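PDB 7B4O: superoxide dismutase [Cu-Zn] from Bacteroidetes bacterium GWA2_30_7, which probably catalyses the dismutation of superoxide to oxygen and hydrogen peroxide, and is seen here with zinc in both the copper and the zinc site. Local coordinates for residues D32-L43 with G99-I110; E73-M81 with D130-G138. All coordinates share one frame; numbering follows the deposited sequence. Where two conformers were deposited one is given.

Interaction 1: residues D32-L43 with G99-I110; sequences DGVKVVADLNGL and GKAHLEYIDKMI. With ZN (zinc ion), chain G.
Val34, Val36, Ala38 and Leu40 face Asp107, Tyr105, Leu103 and Ala101 as hydrogen-bonded antiparallel pairs, and strands 33-41 and 101-107 run at 157° to each other with axes approaching to 4.5 Å. Side chains alternate between two unlike faces. On the face of Lys35, Val37, Asp39, His102, Glu104 and Ile106, a zinc ion is held by His102 NE2 at 2.0 Å and by Glu104 OE2 at 2.2 Å. These ligands are two residues apart, and each sends CG anti to its backbone N (chi1 176° and -171°), which lets both side chains leave the strand together and converge on the metal. Beside the ring, Asp39 OD1 lies near its plane and accepts the proton of His102 ND1 at 2.8 Å, met on the syn side but well out of the carboxylate plane. The other oxygen of Glu104, OE1, forms a long salt bridge with Lys35 NZ at 3.5 Å, while Ile106 CD1 rests on Lys35 CB. On the face of Val34, Val36, Ala38 and Tyr105, Ile110 folds in from beyond the strand, its CD1 meeting Val36 CG2 at 3.7 Å and its CG1 packing on Val34, and Val36 CB touches Tyr105 CE1; Phe27 extends this apolar layer. Tyr105 OH donates to the anti lone pair of Asp107 OD2 at 2.7 Å, and Arg85 forms a salt bridge with the same oxygen. Asp107 OD1 closes an Asx turn, taking Met109 N and Ile110 N from opposite faces of its plane. Past the strand, Lys108 NZ donates a hydrogen bond to Asp32 O. The antiparallel ladder thus carries a surface zinc site, separate from the paired metals of the enzyme: with ND1 donating to Asp39, NE2 is the nitrogen bound to zinc, and the carboxylate is likely to make the ring a stronger ligand.

Interaction 2: residues E73-M81 with D130-G138; sequences EEKSHGAPM and DDLKTQPTG. With ZN (zinc ion), chain F.
His77 and Asp130 both carry CG anti to the backbone N (chi1 -179° and 178°), and these torsions drive ring and carboxylate at each other from opposite directions, their planes 25° apart. His77 NE2 donates to Asp130 OD1 at 2.8 Å, on the syn side and close to the ring plane, while ND1 binds zinc at 2.1 Å. The same OD1 receives Leu132 N from above the carboxylate plane, closing an Asx turn. Gln135, bent at chi2, turns its amide to the His77 backbone: OE1 accepts His77 N on a lone pair at 2.8 Å, and NE2 donates to His77 O at 2.9 Å. Over one face of the imidazole lies the Thr137-Gly138 peptide, with Gly138 N 3.3 Å above the plane; a CB on Gly138 would clash with NE2. With an alanine at Asp130, NE2 of His77 and of His51 would probably lose the carboxylate that both bond, leaving the His77 ring freer to turn about its zinc bond. His69, His86 and Asp89 complete the zinc site. Since Asp130 OD2 bonds His51, a ligand of the other metal, this carboxylate is the second-shell bridge between the two metal sites characteristic of copper-zinc superoxide dismutases.

How the interactions relate
Interaction 1 is a regular strand pair of the Greek-key beta barrel, whereas interaction 2 joins two irregular loops outside the strands; the centres of the two contacts are about 18 Å apart. The first buries 1078 Å² and is tied by a regular backbone ladder, with a largely apolar inner face and an exposed metal-bearing outer one; the second buries 385 Å² and depends on side-chain bonds to a single histidine. Both use a histidine-carboxylate hydrogen bond behind a zinc ligand, but Asp39 serves a surface ion and Asp130 the paired-metal site. They meet directly where Tyr105 CE2 packs on Pro80 CB at 4.1 Å, and Arg85, already paired with Asp107, also donates to Pro80 O.

Interaction 1: residues D32-L43 with G99-I110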
loop_
_atom_site.group_PDB
_atom_site.type_symbol
_atom_site.label_atom_id
_atom_site.label_comp_id
_atom_site.label_asym_id
_atom_site.label_seq_id
_atom_site.Cartn_x
_atom_site.Cartn_y
_atom_site.Cartn_z
ATOM N N ASP A 32 24.270 1.269 -7.542
ATOM C CA ASP A 32 24.556 -0.188 -7.625
ATOM C C ASP A 32 23.265 -1.020 -7.598
ATOM O O ASP A 32 23.388 -2.257 -7.630
ATOM C CB ASP A 32 25.538 -0.640 -6.539
ATOM C CG ASP A 32 25.244 -0.166 -5.125
ATOM O OD1 ASP A 32 24.223 0.521 -4.934
ATOM O OD2 ASP A 32 26.050 -0.487 -4.226
ATOM N N GLY A 33 22.084 -0.396 -7.532
ATOM C CA GLY A 33 20.794 -1.117 -7.533
ATOM C C GLY A 33 19.746 -0.402 -6.703
ATOM O O GLY A 33 19.590 0.809 -6.856
ATOM N N VAL A 34 19.041 -1.135 -5.850
ATOM C CA VAL A 34 18.011 -0.557 -4.941
ATOM C C VAL A 34 18.394 -0.901 -3.501
ATOM O O VAL A 34 18.547 -2.085 -3.185
ATOM C CB VAL A 34 16.589 -1.020 -5.300
ATOM C CG1 VAL A 34 15.580 -0.651 -4.210
ATOM C CG2 VAL A 34 16.172 -0.465 -6.650
ATOM N N LYS A 35 18.565 0.124 -2.678
ATOM C CA LYS A 35 18.849 -0.046 -1.239
ATOM C C LYS A 35 17.537 -0.360 -0.520
ATOM O O LYS A 35 16.608 0.487 -0.534
ATOM C CB LYS A 35 19.514 1.203 -0.658
ATOM C CG LYS A 35 19.894 1.084 0.810
ATOM C CD LYS A 35 20.464 2.370 1.347
ATOM C CE LYS A 35 20.879 2.288 2.793
ATOM N NZ LYS A 35 21.579 3.524 3.205
ATOM N N VAL A 36 17.483 -1.533 0.088
ATOM C CA VAL A 36 16.334 -1.984 0.922
ATOM C C VAL A 36 16.706 -1.706 2.370
ATOM O O VAL A 36 17.771 -2.169 2.796
ATOM C CB VAL A 36 16.034 -3.474 0.699
ATOM C CG1 VAL A 36 14.847 -3.939 1.527
ATOM C CG2 VAL A 36 15.824 -3.749 -0.784
ATOM N N VAL A 37 15.880 -0.930 3.063
ATOM C CA VAL A 37 16.069 -0.642 4.509
ATOM C C VAL A 37 14.771 -0.984 5.226
ATOM O O VAL A 37 13.739 -0.370 4.924
ATOM C CB VAL A 37 16.468 0.819 4.776
ATOM C CG1 VAL A 37 16.616 1.063 6.275
ATOM C CG2 VAL A 37 17.740 1.187 4.047
ATOM N N ALA A 38 14.838 -1.908 6.176
ATOM C CA ALA A 38 13.668 -2.352 6.954
ATOM C C ALA A 38 13.946 -2.094 8.427
ATOM O O ALA A 38 15.043 -2.418 8.911
ATOM C CB ALA A 38 13.369 -3.799 6.704
ATOM N N ASP A 39 12.953 -1.521 9.104
ATOM C CA ASP A 39 12.984 -1.293 10.564
ATOM C C ASP A 39 11.649 -1.769 11.113
ATOM O O ASP A 39 10.644 -1.057 10.919
ATOM C CB ASP A 39 13.269 0.165 10.885
ATOM C CG ASP A 39 14.691 0.524 10.521
ATOM O OD1 ASP A 39 15.609 0.051 11.225
ATOM O OD2 ASP A 39 14.861 1.212 9.514
ATOM N N LEU A 40 11.648 -2.953 11.727
ATOM C CA LEU A 40 10.414 -3.602 12.228
ATOM C C LEU A 40 10.522 -3.810 13.736
ATOM O O LEU A 40 11.636 -3.824 14.292
ATOM C CB LEU A 40 10.215 -4.957 11.540
ATOM C CG LEU A 40 10.421 -5.002 10.028
ATOM C CD1 LEU A 40 10.095 -6.397 9.508
ATOM C CD2 LEU A 40 9.604 -3.950 9.281
ATOM N N ASN A 41 9.370 -3.978 14.367
ATOM C CA ASN A 41 9.268 -4.287 15.810
ATOM C C ASN A 41 8.191 -5.349 16.023
ATOM O O ASN A 41 7.377 -5.595 15.118
ATOM C CB ASN A 41 8.955 -3.022 16.608
ATOM C CG ASN A 41 10.049 -1.980 16.509
ATOM O OD1 ASN A 41 11.082 -2.099 17.159
ATOM N ND2 ASN A 41 9.850 -0.980 15.665
ATOM N N GLY A 42 8.195 -5.953 17.206
ATOM C CA GLY A 42 7.147 -6.899 17.626
ATOM C C GLY A 42 7.366 -8.298 17.083
ATOM O O GLY A 42 6.429 -9.108 17.186
ATOM N N LEU A 43 8.554 -8.593 16.546
ATOM C CA LEU A 43 8.877 -9.931 15.992
ATOM C C LEU A 43 9.416 -10.856 17.081
ATOM O O LEU A 43 10.141 -10.399 17.958
ATOM C CB LEU A 43 9.912 -9.789 14.877
ATOM C CG LEU A 43 9.344 -9.364 13.537
ATOM C CD1 LEU A 43 10.446 -8.829 12.658
ATOM C CD2 LEU A 43 8.607 -10.503 12.851
ATOM N N GLY A 99 12.734 -8.037 19.917
ATOM C CA GLY A 99 11.785 -8.105 18.792
ATOM C C GLY A 99 12.027 -7.022 17.751
ATOM O O GLY A 99 11.204 -6.901 16.836
ATOM N N LYS A 100 13.111 -6.256 17.889
ATOM C CA LYS A 100 13.485 -5.195 16.926
ATOM C C LYS A 100 14.305 -5.830 15.799
ATOM O O LYS A 100 15.228 -6.602 16.082
ATOM C CB LYS A 100 14.292 -4.085 17.596
ATOM C CG LYS A 100 14.696 -2.933 16.687
ATOM C CD LYS A 100 15.367 -1.806 17.450
ATOM C CE LYS A 100 14.383 -0.914 18.181
ATOM N NZ LYS A 100 13.596 -0.062 17.253
ATOM N N ALA A 101 13.976 -5.474 14.570
ATOM C CA ALA A 101 14.600 -6.059 13.371
ATOM C C ALA A 101 15.013 -4.933 12.429
ATOM O O ALA A 101 14.164 -4.110 12.054
ATOM C CB ALA A 101 13.650 -7.031 12.715
ATOM N N HIS A 102 16.286 -4.942 12.055
ATOM C CA HIS A 102 16.879 -4.012 11.073
ATOM C C HIS A 102 17.480 -4.839 9.943
ATOM O O HIS A 102 18.201 -5.821 10.221
ATOM C CB HIS A 102 17.897 -3.095 11.748
ATOM C CG HIS A 102 18.603 -2.183 10.812
ATOM N ND1 HIS A 102 18.006 -1.058 10.252
ATOM C CD2 HIS A 102 19.864 -2.210 10.341
ATOM C CE1 HIS A 102 18.887 -0.447 9.481
ATOM N NE2 HIS A 102 20.024 -1.128 9.531
ATOM N N LEU A 103 17.219 -4.429 8.716
ATOM C CA LEU A 103 17.867 -5.036 7.528
ATOM C C LEU A 103 18.214 -3.922 6.555
ATOM O O LEU A 103 17.398 -3.012 6.370
ATOM C CB LEU A 103 16.922 -6.055 6.886
ATOM C CG LEU A 103 17.405 -6.670 5.571
ATOM C CD1 LEU A 103 18.693 -7.454 5.768
ATOM C CD2 LEU A 103 16.329 -7.540 4.958
ATOM N N GLU A 104 19.417 -3.997 5.998
ATOM C CA GLU A 104 19.886 -3.104 4.918
ATOM C C GLU A 104 20.676 -3.955 3.934
ATOM O O GLU A 104 21.611 -4.631 4.356
ATOM C CB GLU A 104 20.745 -2.011 5.547
ATOM C CG GLU A 104 21.144 -0.891 4.646
ATOM C CD GLU A 104 21.965 0.124 5.427
ATOM O OE1 GLU A 104 22.859 0.703 4.798
ATOM O OE2 GLU A 104 21.727 0.303 6.678
ATOM N N TYR A 105 20.311 -3.917 2.662
ATOM C CA TYR A 105 21.134 -4.563 1.610
ATOM C C TYR A 105 20.764 -3.928 0.273
ATOM O O TYR A 105 19.724 -3.247 0.164
ATOM C CB TYR A 105 20.977 -6.088 1.619
ATOM C CG TYR A 105 19.787 -6.596 0.854
ATOM C CD1 TYR A 105 18.515 -6.560 1.393
ATOM C CD2 TYR A 105 19.933 -7.087 -0.434
ATOM C CE1 TYR A 105 17.419 -7.008 0.676
ATOM C CE2 TYR A 105 18.850 -7.549 -1.160
ATOM C CZ TYR A 105 17.588 -7.510 -0.602
ATOM O OH TYR A 105 16.504 -7.947 -1.295
ATOM N N ILE A 106 21.623 -4.159 -0.711
ATOM C CA ILE A 106 21.455 -3.660 -2.098
ATOM C C ILE A 106 20.922 -4.808 -2.952
ATOM O O ILE A 106 21.630 -5.834 -3.111
ATOM C CB ILE A 106 22.787 -3.122 -2.646
ATOM C CG1 ILE A 106 23.376 -2.027 -1.753
ATOM C CG2 ILE A 106 22.597 -2.662 -4.076
ATOM C CD1 ILE A 106 22.455 -0.853 -1.519
ATOM N N ASP A 107 19.726 -4.622 -3.488
ATOM C CA ASP A 107 19.064 -5.586 -4.389
ATOM C C ASP A 107 19.272 -5.114 -5.827
ATOM O O ASP A 107 19.026 -3.950 -6.120
ATOM C CB ASP A 107 17.592 -5.735 -4.018
ATOM C CG ASP A 107 16.969 -6.933 -4.696
ATOM O OD1 ASP A 107 16.749 -6.863 -5.918
ATOM O OD2 ASP A 107 16.714 -7.909 -4.008
ATOM N N LYS A 108 19.729 -6.013 -6.700
ATOM C CA LYS A 108 20.073 -5.684 -8.107
ATOM C C LYS A 108 18.933 -6.082 -9.051
ATOM O O LYS A 108 19.095 -5.891 -10.261
ATOM C CB LYS A 108 21.386 -6.376 -8.471
ATOM C CG LYS A 108 22.585 -5.854 -7.694
ATOM C CD LYS A 108 23.919 -6.168 -8.344
ATOM C CE LYS A 108 25.042 -5.290 -7.835
ATOM N NZ LYS A 108 25.110 -3.999 -8.563
ATOM N N MET A 109 17.816 -6.594 -8.535
ATOM C CA MET A 109 16.704 -7.120 -9.369
ATOM C C MET A 109 15.445 -6.250 -9.255
ATOM O O MET A 109 14.714 -6.143 -10.246
ATOM C CB MET A 109 16.369 -8.560 -8.973
ATOM C CG MET A 109 17.507 -9.518 -9.222
ATOM S SD MET A 109 16.903 -11.181 -9.479
ATOM C CE MET A 109 18.409 -12.043 -9.948
ATOM N N ILE A 110 15.166 -5.664 -8.091
ATOM C CA ILE A 110 13.882 -4.932 -7.900
ATOM C C ILE A 110 13.961 -3.568 -8.610
ATOM O O ILE A 110 15.022 -2.905 -8.571
ATOM C CB ILE A 110 13.486 -4.856 -6.411
ATOM C CG1 ILE A 110 14.487 -4.087 -5.554
ATOM C CG2 ILE A 110 13.247 -6.258 -5.860
ATOM C CD1 ILE A 110 14.213 -4.243 -4.069
HETATM ZN ZN ZN G . 21.762 -0.516 8.745
HETATM O O HOH W 1 12.924 -1.141 14.212
#

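Interaction 2: residues E73-M81 with D130-G138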
loop_
_atom_site.group_PDB
_atom_site.type_symbol
_atom_site.label_atom_id
_atom_site.label_comp_id
_atom_site.label_asym_id
_atom_site.label_seq_id
_atom_site.Cartn_x
_atom_site.Cartn_y
_atom_site.Cartn_z
ATOM N N GLU A 73 9.171 -13.313 -13.619
ATOM C CA GLU A 73 10.095 -14.062 -14.522
ATOM C C GLU A 73 9.775 -15.562 -14.514
ATOM O O GLU A 73 10.384 -16.272 -15.299
ATOM C CB GLU A 73 11.546 -13.772 -14.144
ATOM C CG GLU A 73 11.957 -12.350 -14.509
ATOM C CD GLU A 73 12.046 -12.097 -16.012
ATOM O OE1 GLU A 73 12.637 -12.940 -16.708
ATOM O OE2 GLU A 73 11.504 -11.069 -16.498
ATOM N N GLU A 74 8.856 -16.023 -13.651
ATOM C CA GLU A 74 8.440 -17.454 -13.576
ATOM C C GLU A 74 9.673 -18.310 -13.278
ATOM O O GLU A 74 9.909 -19.328 -13.974
ATOM C CB GLU A 74 7.725 -17.887 -14.856
ATOM C CG GLU A 74 6.431 -17.123 -15.095
ATOM C CD GLU A 74 5.709 -17.423 -16.400
ATOM O OE1 GLU A 74 4.747 -16.693 -16.729
ATOM O OE2 GLU A 74 6.110 -18.368 -17.086
ATOM N N LYS A 75 10.452 -17.897 -12.283
ATOM C CA LYS A 75 11.685 -18.573 -11.834
ATOM C C LYS A 75 11.413 -19.299 -10.513
ATOM O O LYS A 75 10.281 -19.229 -9.997
ATOM C CB LYS A 75 12.819 -17.547 -11.783
ATOM C CG LYS A 75 13.293 -17.160 -13.187
ATOM C CD LYS A 75 14.430 -16.173 -13.248
ATOM C CE LYS A 75 15.715 -16.676 -12.632
ATOM N NZ LYS A 75 16.286 -17.811 -13.386
ATOM N N SER A 76 12.414 -20.035 -10.047
ATOM C CA SER A 76 12.374 -20.828 -8.796
ATOM C C SER A 76 12.625 -19.909 -7.605
ATOM O O SER A 76 13.206 -18.850 -7.782
ATOM C CB SER A 76 13.373 -21.945 -8.836
ATOM O OG SER A 76 13.062 -22.833 -9.884
ATOM N N HIS A 77 12.216 -20.347 -6.420
ATOM C CA HIS A 77 12.475 -19.639 -5.145
ATOM C C HIS A 77 13.959 -19.759 -4.800
ATOM O O HIS A 77 14.519 -20.867 -4.934
ATOM C CB HIS A 77 11.619 -20.218 -4.033
ATOM C CG HIS A 77 11.830 -19.520 -2.735
ATOM N ND1 HIS A 77 11.359 -18.238 -2.479
ATOM C CD2 HIS A 77 12.545 -19.885 -1.647
ATOM C CE1 HIS A 77 11.741 -17.883 -1.268
ATOM N NE2 HIS A 77 12.461 -18.866 -0.738
ATOM N N GLY A 78 14.569 -18.689 -4.305
ATOM C CA GLY A 78 15.954 -18.744 -3.816
ATOM C C GLY A 78 16.283 -17.610 -2.878
ATOM O O GLY A 78 15.348 -16.976 -2.343
ATOM N N ALA A 79 17.578 -17.381 -2.690
ATOM C CA ALA A 79 18.147 -16.315 -1.841
ATOM C C ALA A 79 18.316 -15.052 -2.671
ATOM O O ALA A 79 18.450 -15.119 -3.891
ATOM C CB ALA A 79 19.455 -16.776 -1.259
ATOM N N PRO A 80 18.355 -13.865 -2.033
ATOM C CA PRO A 80 18.573 -12.609 -2.749
ATOM C C PRO A 80 19.787 -12.635 -3.694
ATOM O O PRO A 80 19.712 -12.047 -4.771
ATOM C CB PRO A 80 18.787 -11.578 -1.625
ATOM C CG PRO A 80 18.131 -12.172 -0.415
ATOM C CD PRO A 80 18.128 -13.670 -0.598
ATOM N N MET A 81 20.863 -13.322 -3.289
ATOM C CA MET A 81 22.165 -13.388 -4.009
ATOM C C MET A 81 22.107 -14.408 -5.154
ATOM O O MET A 81 23.065 -14.434 -5.949
ATOM C CB MET A 81 23.300 -13.798 -3.058
ATOM C CG MET A 81 23.319 -15.299 -2.773
ATOM S SD MET A 81 24.789 -15.912 -1.902
ATOM C CE MET A 81 25.699 -16.638 -3.266
ATOM N N ASP A 130 12.982 -18.284 6.126
ATOM C CA ASP A 130 13.011 -18.745 4.723
ATOM C C ASP A 130 14.275 -19.588 4.563
ATOM O O ASP A 130 15.368 -19.031 4.763
ATOM C CB ASP A 130 12.983 -17.534 3.795
ATOM C CG ASP A 130 13.058 -17.822 2.303
ATOM O OD1 ASP A 130 13.379 -18.968 1.917
ATOM O OD2 ASP A 130 12.812 -16.889 1.537
ATOM N N ASP A 131 14.135 -20.874 4.220
ATOM C CA ASP A 131 15.314 -21.779 4.124
ATOM C C ASP A 131 16.062 -21.549 2.802
ATOM O O ASP A 131 17.110 -22.177 2.631
ATOM C CB ASP A 131 14.931 -23.246 4.343
ATOM C CG ASP A 131 14.077 -23.870 3.261
ATOM O OD1 ASP A 131 14.059 -23.342 2.131
ATOM O OD2 ASP A 131 13.447 -24.903 3.557
ATOM N N LEU A 132 15.540 -20.681 1.924
ATOM C CA LEU A 132 16.197 -20.220 0.666
ATOM C C LEU A 132 16.299 -21.351 -0.370
ATOM O O LEU A 132 16.942 -21.123 -1.412
ATOM C CB LEU A 132 17.589 -19.659 0.991
ATOM C CG LEU A 132 17.660 -18.634 2.120
ATOM C CD1 LEU A 132 19.091 -18.187 2.368
ATOM C CD2 LEU A 132 16.773 -17.445 1.827
ATOM N N LYS A 133 15.656 -22.495 -0.143
ATOM C CA LYS A 133 15.861 -23.707 -0.979
ATOM C C LYS A 133 14.553 -24.418 -1.288
ATOM O O LYS A 133 14.406 -24.865 -2.446
ATOM C CB LYS A 133 16.835 -24.674 -0.300
ATOM C CG LYS A 133 18.250 -24.138 -0.122
ATOM C CD LYS A 133 18.971 -23.851 -1.414
ATOM C CE LYS A 133 20.413 -23.429 -1.217
ATOM N NZ LYS A 133 21.036 -23.035 -2.503
ATOM N N THR A 134 13.669 -24.594 -0.306
ATOM C CA THR A 134 12.416 -25.367 -0.485
ATOM C C THR A 134 11.518 -24.617 -1.473
ATOM O O THR A 134 11.322 -23.398 -1.288
ATOM C CB THR A 134 11.708 -25.644 0.846
ATOM O OG1 THR A 134 12.619 -26.332 1.707
ATOM C CG2 THR A 134 10.459 -26.478 0.660
ATOM N N GLN A 135 11.003 -25.326 -2.479
ATOM C CA GLN A 135 10.106 -24.753 -3.501
ATOM C C GLN A 135 8.670 -24.926 -3.032
ATOM O O GLN A 135 8.349 -25.941 -2.415
ATOM C CB GLN A 135 10.347 -25.425 -4.853
ATOM C CG GLN A 135 11.774 -25.285 -5.340
ATOM C CD GLN A 135 12.177 -23.841 -5.484
ATOM O OE1 GLN A 135 11.482 -23.053 -6.117
ATOM N NE2 GLN A 135 13.301 -23.489 -4.888
ATOM N N PRO A 136 7.758 -23.976 -3.336
ATOM C CA PRO A 136 8.087 -22.713 -4.004
ATOM C C PRO A 136 8.249 -21.467 -3.111
ATOM O O PRO A 136 8.381 -20.379 -3.654
ATOM C CB PRO A 136 6.846 -22.529 -4.883
ATOM C CG PRO A 136 5.713 -23.027 -4.009
ATOM C CD PRO A 136 6.311 -24.151 -3.189
ATOM N N THR A 137 8.236 -21.627 -1.787
ATOM C CA THR A 137 8.157 -20.482 -0.832
ATOM C C THR A 137 9.289 -20.444 0.204
ATOM O O THR A 137 9.289 -19.459 0.945
ATOM C CB THR A 137 6.809 -20.474 -0.097
ATOM O OG1 THR A 137 6.844 -21.494 0.903
ATOM C CG2 THR A 137 5.633 -20.720 -1.011
ATOM N N GLY A 138 10.192 -21.430 0.284
ATOM C CA GLY A 138 11.227 -21.450 1.342
ATOM C C GLY A 138 10.710 -21.908 2.701
ATOM O O GLY A 138 11.480 -21.818 3.683
HETATM ZN ZN ZN F . 10.247 -16.869 -3.551
HETATM O O HOH W 2 14.305 -15.327 -0.192
#